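Extracellular subtilisin-like serine proteinase (Vibrio sp. PA-44, PDB 1S2N) probably cleaves peptide bonds within proteins as a calcium-binding subtilase (peptidase S8 family), this chain being the catalytic part of a longer protein. Local coordinates at residues V31-I36 and K87-V92; M127-G132 and T165-V170; P224-V229 and K267-L272. All coordinates share one frame; numbering follows the deposited sequence.

Contact 1 of 3, residues V31-I36 and K87-V92; sequences VTAYVI and KNVNIV
Thr32, Ala33 and Tyr34 run parallel to Asn90, Ile91 and Val92, and the axes of the two short strands approach to 4.6 Å with 26° between their directions. Asn90 N binds Val31 O while Asn90 O receives Ala33 N at 2.7 Å. Two residues on, Val92 repeats the pattern: its N reaches Ala33 O and its O accepts Val35 N, both at 3.0 Å.

Thr32, Tyr34, Asn90 and Val92 share one face of the sheet. There Val92 CG1 lies alongside the Tyr34 ring, 3.6 Å from its CD1, the two side chains pointing the same way. The other branch of Val92, CG2, meets Thr32 CG2 at 3.6 Å, and that threonine methyl also sits over the rim of one face of the tyrosine ring. The forked Val92 suits this place, one methyl on the ring and the other on the threonine. Trp114 of helix 105-118 packs on both Tyr34 and Val92. Asn90 turns CG back beside its own backbone N (chi1 -61°), and its ND2 adds a weak bond of 3.2 Å to the same Val31 O, bent to 128° at the hydrogen.

On the face beneath helix 70-79, small Ala33 fits against Ile78 of that helix, and its CB is 4.1 Å from Ile91 CD1 and similarly close to Val89 CG1. Val35 CG2 meets Ile91 CG2 at 4.0 Å, while Val74, Ala75 and Ile78 pack on Val35 from the helix.

Strand 32-37 ends at Asp37, the predicted charge-relay aspartate, whose side chain lies about 4 Å from that of Val35 at the nearest atoms. The chemistry is that of a parallel sheet: main-chain polar groups pair between strands, aliphatic side chains fill the face under helix 70-79, and an aromatic and polar mixture with Val92 makes up the other.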
loop_
_atom_site.group_PDB
_atom_site.type_symbol
_atom_site.label_atom_id
_atom_site.label_comp_id
_atom_site.label_asym_id
_atom_site.label_seq_id
_atom_site.Cartn_x
_atom_site.Cartn_y
_atom_site.Cartn_z
ATOM N N VAL A 31 3.357 14.362 -4.422
ATOM C CA VAL A 31 2.528 13.255 -4.889
ATOM C C VAL A 31 1.356 13.042 -3.942
ATOM O O VAL A 31 1.362 13.520 -2.820
ATOM C CB VAL A 31 3.349 11.933 -5.189
ATOM C CG1 VAL A 31 4.855 12.135 -4.994
ATOM C CG2 VAL A 31 2.853 10.735 -4.413
ATOM N N THR A 32 0.337 12.347 -4.434
ATOM C CA THR A 32 -0.886 12.129 -3.687
ATOM C C THR A 32 -1.228 10.645 -3.692
ATOM O O THR A 32 -1.312 10.020 -4.761
ATOM C CB THR A 32 -2.025 12.951 -4.315
ATOM O OG1 THR A 32 -1.668 14.346 -4.331
ATOM C CG2 THR A 32 -3.273 12.899 -3.460
ATOM N N ALA A 33 -1.387 10.081 -2.495
ATOM C CA ALA A 33 -1.843 8.705 -2.342
ATOM C C ALA A 33 -3.345 8.691 -2.090
ATOM O O ALA A 33 -3.810 9.268 -1.112
ATOM C CB ALA A 33 -1.105 8.017 -1.198
ATOM N N TYR A 34 -4.092 8.051 -2.988
ATOM C CA TYR A 34 -5.522 7.829 -2.801
ATOM C C TYR A 34 -5.741 6.515 -2.073
ATOM O O TYR A 34 -5.444 5.446 -2.602
ATOM C CB TYR A 34 -6.248 7.841 -4.151
ATOM C CG TYR A 34 -6.140 9.185 -4.833
ATOM C CD1 TYR A 34 -7.099 10.171 -4.626
ATOM C CD2 TYR A 34 -5.052 9.487 -5.647
ATOM C CE1 TYR A 34 -6.994 11.422 -5.239
ATOM C CE2 TYR A 34 -4.929 10.731 -6.255
ATOM C CZ TYR A 34 -5.904 11.696 -6.045
ATOM O OH TYR A 34 -5.791 12.927 -6.653
ATOM N N VAL A 35 -6.254 6.608 -0.849
ATOM C CA VAL A 35 -6.484 5.446 0.002
ATOM C C VAL A 35 -7.934 4.975 -0.104
ATOM O O VAL A 35 -8.836 5.581 0.465
ATOM C CB VAL A 35 -6.142 5.776 1.457
ATOM C CG1 VAL A 35 -6.242 4.527 2.332
ATOM C CG2 VAL A 35 -4.752 6.394 1.534
ATOM N N ILE A 36 -8.142 3.889 -0.842
ATOM C CA ILE A 36 -9.468 3.323 -1.079
ATOM C C ILE A 36 -9.745 2.255 -0.022
ATOM O O ILE A 36 -9.312 1.115 -0.160
ATOM C CB ILE A 36 -9.535 2.728 -2.505
ATOM C CG1 ILE A 36 -9.133 3.775 -3.547
ATOM C CG2 ILE A 36 -10.934 2.198 -2.810
ATOM C CD1 ILE A 36 -8.674 3.189 -4.856
ATOM N N LYS A 87 6.971 10.630 4.306
ATOM C CA LYS A 87 6.551 11.491 5.424
ATOM C C LYS A 87 6.056 12.902 5.062
ATOM O O LYS A 87 5.706 13.675 5.952
ATOM C CB LYS A 87 7.693 11.580 6.452
ATOM C CG LYS A 87 7.963 10.252 7.147
ATOM C CD LYS A 87 9.290 10.227 7.897
ATOM C CE LYS A 87 9.556 8.859 8.543
ATOM N NZ LYS A 87 8.322 8.174 9.027
ATOM N N ASN A 88 6.026 13.238 3.770
ATOM C CA ASN A 88 5.371 14.466 3.291
ATOM C C ASN A 88 4.453 14.266 2.082
ATOM O O ASN A 88 4.156 15.209 1.349
ATOM C CB ASN A 88 6.407 15.541 3.002
ATOM C CG ASN A 88 6.650 16.417 4.182
ATOM O OD1 ASN A 88 7.613 16.211 4.932
ATOM N ND2 ASN A 88 5.763 17.393 4.388
ATOM N N VAL A 89 3.979 13.041 1.905
ATOM C CA VAL A 89 2.979 12.733 0.890
ATOM C C VAL A 89 1.648 13.396 1.239
ATOM O O VAL A 89 1.391 13.729 2.401
ATOM C CB VAL A 89 2.803 11.188 0.738
ATOM C CG1 VAL A 89 1.472 10.802 0.157
ATOM C CG2 VAL A 89 3.861 10.658 -0.166
ATOM N N ASN A 90 0.832 13.607 0.212
ATOM C CA ASN A 90 -0.564 13.978 0.372
ATOM C C ASN A 90 -1.448 12.739 0.385
ATOM O O ASN A 90 -1.257 11.823 -0.410
ATOM C CB ASN A 90 -1.000 14.910 -0.755
ATOM C CG ASN A 90 -0.209 16.191 -0.772
ATOM O OD1 ASN A 90 -0.196 16.926 0.213
ATOM N ND2 ASN A 90 0.489 16.454 -1.886
ATOM N N ILE A 91 -2.406 12.726 1.306
ATOM C CA ILE A 91 -3.362 11.638 1.457
ATOM C C ILE A 91 -4.753 12.141 1.083
ATOM O O ILE A 91 -5.148 13.224 1.498
ATOM C CB ILE A 91 -3.363 11.131 2.915
ATOM C CG1 ILE A 91 -1.964 10.647 3.318
ATOM C CG2 ILE A 91 -4.423 10.025 3.112
ATOM C CD1 ILE A 91 -1.528 9.343 2.652
ATOM N N VAL A 92 -5.478 11.355 0.291
ATOM C CA VAL A 92 -6.865 11.649 -0.054
ATOM C C VAL A 92 -7.671 10.406 0.281
ATOM O O VAL A 92 -7.452 9.347 -0.304
ATOM C CB VAL A 92 -7.034 12.027 -1.554
ATOM C CG1 VAL A 92 -8.497 12.058 -1.947
ATOM C CG2 VAL A 92 -6.397 13.380 -1.838
#

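Contact 2 of 3, residues M127-G132 and T165-V170. With PMS (phenylmethanesulfonic acid), chain F.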
loop_
_atom_site.group_PDB
_atom_site.type_symbol
_atom_site.label_atom_id
_atom_site.label_comp_id
_atom_site.label_asym_id
_atom_site.label_seq_id
_atom_site.Cartn_x
_atom_site.Cartn_y
_atom_site.Cartn_z
ATOM N N MET A 127 -5.330 -0.121 -2.508
ATOM C CA MET A 127 -6.548 -0.884 -2.260
ATOM C C MET A 127 -6.237 -2.046 -1.328
ATOM O O MET A 127 -6.035 -3.174 -1.785
ATOM C CB MET A 127 -7.105 -1.425 -3.571
ATOM C CG MET A 127 -7.648 -0.366 -4.499
ATOM S SD MET A 127 -8.553 -1.095 -5.869
ATOM C CE MET A 127 -10.113 -1.451 -5.118
ATOM N N SER A 128 -6.201 -1.764 -0.028
ATOM C CA SER A 128 -6.008 -2.791 0.998
ATOM C C SER A 128 -7.330 -3.519 1.293
ATOM O O SER A 128 -7.835 -3.503 2.420
ATOM C CB SER A 128 -5.428 -2.174 2.276
ATOM O OG SER A 128 -4.042 -1.949 2.152
ATOM N N LEU A 129 -7.878 -4.162 0.268
ATOM C CA LEU A 129 -9.132 -4.885 0.387
ATOM C C LEU A 129 -9.223 -5.964 -0.670
ATOM O O LEU A 129 -8.551 -5.920 -1.707
ATOM C CB LEU A 129 -10.323 -3.930 0.258
ATOM C CG LEU A 129 -10.479 -3.149 -1.057
ATOM C CD1 LEU A 129 -11.332 -3.909 -2.061
ATOM C CD2 LEU A 129 -11.080 -1.769 -0.799
ATOM N N GLY A 130 -10.085 -6.932 -0.408
ATOM C CA GLY A 130 -10.240 -8.050 -1.308
ATOM C C GLY A 130 -11.433 -8.911 -0.972
ATOM O O GLY A 130 -12.124 -8.713 0.028
ATOM N N GLY A 131 -11.680 -9.870 -1.848
ATOM C CA GLY A 131 -12.831 -10.739 -1.730
ATOM C C GLY A 131 -12.924 -11.612 -2.956
ATOM O O GLY A 131 -11.923 -11.847 -3.647
ATOM N N GLY A 132 -14.129 -12.078 -3.244
ATOM C CA GLY A 132 -14.334 -13.021 -4.322
ATOM C C GLY A 132 -14.106 -12.410 -5.685
ATOM O O GLY A 132 -13.965 -11.201 -5.830
ATOM N N THR A 165 -8.728 -14.020 -6.235
ATOM C CA THR A 165 -9.212 -12.848 -5.487
ATOM C C THR A 165 -9.225 -11.600 -6.375
ATOM O O THR A 165 -8.298 -11.390 -7.143
ATOM C CB THR A 165 -8.289 -12.601 -4.264
ATOM O OG1 THR A 165 -8.645 -13.489 -3.204
ATOM C CG2 THR A 165 -8.499 -11.226 -3.643
ATOM N N SER A 166 -10.273 -10.783 -6.261
ATOM C CA SER A 166 -10.319 -9.453 -6.879
ATOM C C SER A 166 -10.243 -8.369 -5.798
ATOM O O SER A 166 -10.837 -8.532 -4.728
ATOM C CB SER A 166 -11.609 -9.289 -7.672
ATOM O OG SER A 166 -11.615 -10.138 -8.792
ATOM N N PRO A 167 -9.540 -7.259 -6.046
ATOM C CA PRO A 167 -8.852 -6.962 -7.308
ATOM C C PRO A 167 -7.439 -7.530 -7.428
ATOM O O PRO A 167 -6.793 -7.263 -8.437
ATOM C CB PRO A 167 -8.767 -5.435 -7.276
ATOM C CG PRO A 167 -8.605 -5.111 -5.837
ATOM C CD PRO A 167 -9.381 -6.155 -5.080
ATOM N N ALA A 168 -6.979 -8.301 -6.443
ATOM C CA ALA A 168 -5.597 -8.819 -6.413
ATOM C C ALA A 168 -5.093 -9.427 -7.727
ATOM O O ALA A 168 -3.920 -9.269 -8.081
ATOM C CB ALA A 168 -5.460 -9.848 -5.289
ATOM N N ARG A 169 -5.979 -10.108 -8.446
ATOM C CA ARG A 169 -5.586 -10.905 -9.615
ATOM C C ARG A 169 -5.360 -10.077 -10.881
ATOM O O ARG A 169 -4.940 -10.620 -11.899
ATOM C CB ARG A 169 -6.607 -12.017 -9.883
ATOM C CG ARG A 169 -7.944 -11.563 -10.453
ATOM C CD ARG A 169 -8.844 -12.717 -10.917
ATOM N NE ARG A 169 -10.218 -12.270 -11.121
ATOM C CZ ARG A 169 -11.215 -13.037 -11.565
ATOM N NH1 ARG A 169 -11.023 -14.325 -11.847
ATOM N NH2 ARG A 169 -12.429 -12.508 -11.709
ATOM N N VAL A 170 -5.635 -8.772 -10.812
ATOM C CA VAL A 170 -5.469 -7.869 -11.955
ATOM C C VAL A 170 -3.974 -7.770 -12.274
ATOM O O VAL A 170 -3.219 -7.264 -11.451
ATOM C CB VAL A 170 -6.026 -6.448 -11.653
ATOM C CG1 VAL A 170 -5.766 -5.501 -12.818
ATOM C CG2 VAL A 170 -7.519 -6.491 -11.349
HETATM C C PMS F . -8.483 -7.337 4.859
HETATM S S PMS F . -6.987 -6.403 5.372
HETATM C C1 PMS F . -8.330 -7.983 3.492
HETATM C C2 PMS F . -9.063 -9.144 3.233
HETATM C C3 PMS F . -8.968 -9.783 1.996
HETATM C C4 PMS F . -8.142 -9.259 1.009
HETATM C C5 PMS F . -7.411 -8.102 1.258
HETATM C C6 PMS F . -7.501 -7.462 2.493
HETATM O O2S PMS F . -5.626 -7.462 4.838
HETATM O O1S PMS F . -6.731 -6.237 6.978
#
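The wall of the substrate cleft, formed by the loop that follows strand 123-127, meets a second loop here through Gly131 and Ser166. Ser166 N donates to Gly131 O at 3.3 Å, from above the carbonyl plane, and Gly131 N returns a weak bond to Ser166 O. Beside this pair, Thr165 CG2 rests 3.5 Å from Gly131 O. Ser166 directs its hydroxyl elsewhere, to Asp138 of helix 135-146.

A cis peptide bond precedes Pro167, whose ring packs against Met127 and Leu129. Pro167 CD lies 3.5 Å from Leu129 O, and Pro167 CG is 4.0 Å from Met127 SD. The bend of the methionine at chi3 (80°) brings Met127 CE equally close to the same CG, a flexible thioether moulding itself to a rigid ring.

The bound phenylmethanesulfonic acid lays the face of its phenyl ring on the main chain of Leu129 and Gly130, with C4 3.3 Å from Gly130 N and C5 3.4 Å from Leu129 C. Glycine suits position 130, since a side chain there would meet the ring. Asn157 ND2 and Ser220 N bind the ligand as well. This Ser-Leu-Gly-Gly segment is typical of the S1 pocket of proteinase K-like subtilases.

Contact 3 of 3, residues P224-V229 and K267-L272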
loop_
_atom_site.group_PDB
_atom_site.type_symbol
_atom_site.label_atom_id
_atom_site.label_comp_id
_atom_site.label_asym_id
_atom_site.label_seq_id
_atom_site.Cartn_x
_atom_site.Cartn_y
_atom_site.Cartn_z
ATOM N N PRO A 224 0.337 -0.656 1.783
ATOM C CA PRO A 224 0.699 0.757 1.949
ATOM C C PRO A 224 2.188 0.999 2.079
ATOM O O PRO A 224 2.620 2.108 1.792
ATOM C CB PRO A 224 -0.019 1.161 3.244
ATOM C CG PRO A 224 -0.253 -0.113 3.968
ATOM C CD PRO A 224 -0.503 -1.119 2.903
ATOM N N HIS A 225 2.944 0.001 2.527
ATOM C CA HIS A 225 4.402 0.092 2.531
ATOM C C HIS A 225 4.897 0.342 1.105
ATOM O O HIS A 225 5.695 1.263 0.870
ATOM C CB HIS A 225 5.047 -1.183 3.098
ATOM C CG HIS A 225 5.197 -1.187 4.590
ATOM N ND1 HIS A 225 4.220 -1.666 5.437
ATOM C CD2 HIS A 225 6.228 -0.809 5.381
ATOM C CE1 HIS A 225 4.636 -1.564 6.687
ATOM N NE2 HIS A 225 5.853 -1.049 6.680
ATOM N N VAL A 226 4.404 -0.455 0.153
ATOM C CA VAL A 226 4.843 -0.330 -1.244
ATOM C C VAL A 226 4.193 0.870 -1.965
ATOM O O VAL A 226 4.816 1.463 -2.842
ATOM C CB VAL A 226 4.762 -1.687 -2.077
ATOM C CG1 VAL A 226 4.381 -2.887 -1.219
ATOM C CG2 VAL A 226 3.847 -1.587 -3.270
ATOM N N ALA A 227 2.966 1.234 -1.591
ATOM C CA ALA A 227 2.359 2.479 -2.071
ATOM C C ALA A 227 3.199 3.669 -1.621
ATOM O O ALA A 227 3.371 4.628 -2.355
ATOM C CB ALA A 227 0.934 2.620 -1.554
ATOM N N GLY A 228 3.735 3.580 -0.412
ATOM C CA GLY A 228 4.586 4.608 0.140
ATOM C C GLY A 228 5.861 4.766 -0.654
ATOM O O GLY A 228 6.272 5.894 -0.914
ATOM N N VAL A 229 6.479 3.659 -1.065
ATOM C CA VAL A 229 7.705 3.768 -1.859
ATOM C C VAL A 229 7.381 4.116 -3.309
ATOM O O VAL A 229 8.214 4.691 -3.995
ATOM C CB VAL A 229 8.702 2.557 -1.735
ATOM C CG1 VAL A 229 8.414 1.704 -0.521
ATOM C CG2 VAL A 229 8.758 1.702 -3.001
ATOM N N LYS A 267 10.863 -11.378 -4.013
ATOM C CA LYS A 267 11.221 -9.977 -4.058
ATOM C C LYS A 267 10.649 -9.284 -2.830
ATOM O O LYS A 267 9.494 -9.492 -2.473
ATOM C CB LYS A 267 10.679 -9.349 -5.338
ATOM C CG LYS A 267 11.196 -10.035 -6.589
ATOM C CD LYS A 267 11.345 -9.096 -7.780
ATOM C CE LYS A 267 12.358 -9.639 -8.804
ATOM N NZ LYS A 267 13.455 -8.658 -9.074
ATOM N N LEU A 268 11.472 -8.469 -2.179
ATOM C CA LEU A 268 11.063 -7.753 -0.983
ATOM C C LEU A 268 11.165 -6.262 -1.244
ATOM O O LEU A 268 12.130 -5.797 -1.835
ATOM C CB LEU A 268 11.943 -8.169 0.194
ATOM C CG LEU A 268 11.667 -7.555 1.569
ATOM C CD1 LEU A 268 10.268 -7.897 2.087
ATOM C CD2 LEU A 268 12.729 -8.021 2.548
ATOM N N LEU A 269 10.158 -5.516 -0.804
ATOM C CA LEU A 269 10.112 -4.060 -0.972
ATOM C C LEU A 269 11.434 -3.425 -0.546
ATOM O O LEU A 269 11.941 -3.720 0.535
ATOM C CB LEU A 269 8.986 -3.480 -0.121
ATOM C CG LEU A 269 8.158 -2.289 -0.599
ATOM C CD1 LEU A 269 7.923 -1.362 0.583
ATOM C CD2 LEU A 269 8.751 -1.526 -1.772
ATOM N N TYR A 270 11.991 -2.591 -1.420
ATOM C CA TYR A 270 13.188 -1.806 -1.129
ATOM C C TYR A 270 12.913 -0.369 -1.552
ATOM O O TYR A 270 12.444 -0.121 -2.660
ATOM C CB TYR A 270 14.404 -2.366 -1.877
ATOM C CG TYR A 270 15.728 -1.718 -1.515
ATOM C CD1 TYR A 270 16.292 -1.898 -0.256
ATOM C CD2 TYR A 270 16.420 -0.941 -2.437
ATOM C CE1 TYR A 270 17.507 -1.311 0.081
ATOM C CE2 TYR A 270 17.636 -0.348 -2.115
ATOM C CZ TYR A 270 18.174 -0.535 -0.855
ATOM O OH TYR A 270 19.377 0.055 -0.537
ATOM N N SER A 271 13.236 0.575 -0.676
ATOM C CA SER A 271 12.737 1.939 -0.782
ATOM C C SER A 271 13.735 2.931 -1.388
ATOM O O SER A 271 13.369 4.061 -1.686
ATOM C CB SER A 271 12.307 2.425 0.606
ATOM O OG SER A 271 13.437 2.738 1.406
ATOM N N LEU A 272 14.983 2.508 -1.572
ATOM C CA LEU A 272 16.052 3.403 -2.010
ATOM C C LEU A 272 16.420 3.107 -3.453
ATOM O O LEU A 272 16.077 2.050 -3.979
ATOM C CB LEU A 272 17.274 3.255 -1.101
ATOM C CG LEU A 272 17.127 3.898 0.282
ATOM C CD1 LEU A 272 16.410 2.990 1.222
ATOM C CD2 LEU A 272 18.475 4.253 0.871
#
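A buried apolar contact joins helix 219-236 to the chain just after the short strand 267-268, with Leu269 inserted against Val226 and Val229. Both branches of Leu269 reach Val229. CD1 extends further, to 3.5 Å from His225 O and 3.8 Å from His225 CB, while CD2 lies by Val229 CG2. Further back, Leu269 CG touches Val226 CB at 3.8 Å, the two side chains crossing at a slant.

The approach of Val229 CG1 to Leu269 CD1 is only 3.3 Å, but Leu269 and Val229 are both modelled with torsions far from staggered (chi1 of Val229 -17°), leaving that closeness and the exact placement of these methyls doubtful. Val229 CG1 also reaches Ser271 CB at 4.1 Å. Aliphatic branches suit this seam, which Ala199 of strand 197-200 lines too, touching His225, Val226 and Leu269.

The polar groups find partners elsewhere: His225 ND1 binds Met221 O one turn earlier, and Tyr270 O accepts a bond from Tyr233 OH farther along the helix. Ser271 lies close to Asp12, a ligand of the first calcium ion. A central, buried helix carrying the predicted charge-relay serine, Ser220, in its first turn is a hallmark of the subtilase fold.

In the fold
The contacts follow one another along the chain, each closing before the next opens, and all belong to the subtilase catalytic domain. Contact 1 belongs to the seven-stranded parallel sheet; strand 32-37 neighbours strand 123-127, which leads into contact 2, and although the two centres are about 20 Å apart, Ile36 packs on Met127 and Leu129. The centre of contact 3 is about 15 Å from that of contact 1 and about 19 Å from that of contact 2, yet Ser128 touches Pro224 of helix 219-236. Contacts 2 and 3 lie on opposite sides of the chain's centre. Sheet, cleft loop and central helix thus converge where the predicted charge-relay residues Asp37, His70 and Ser220 are assembled.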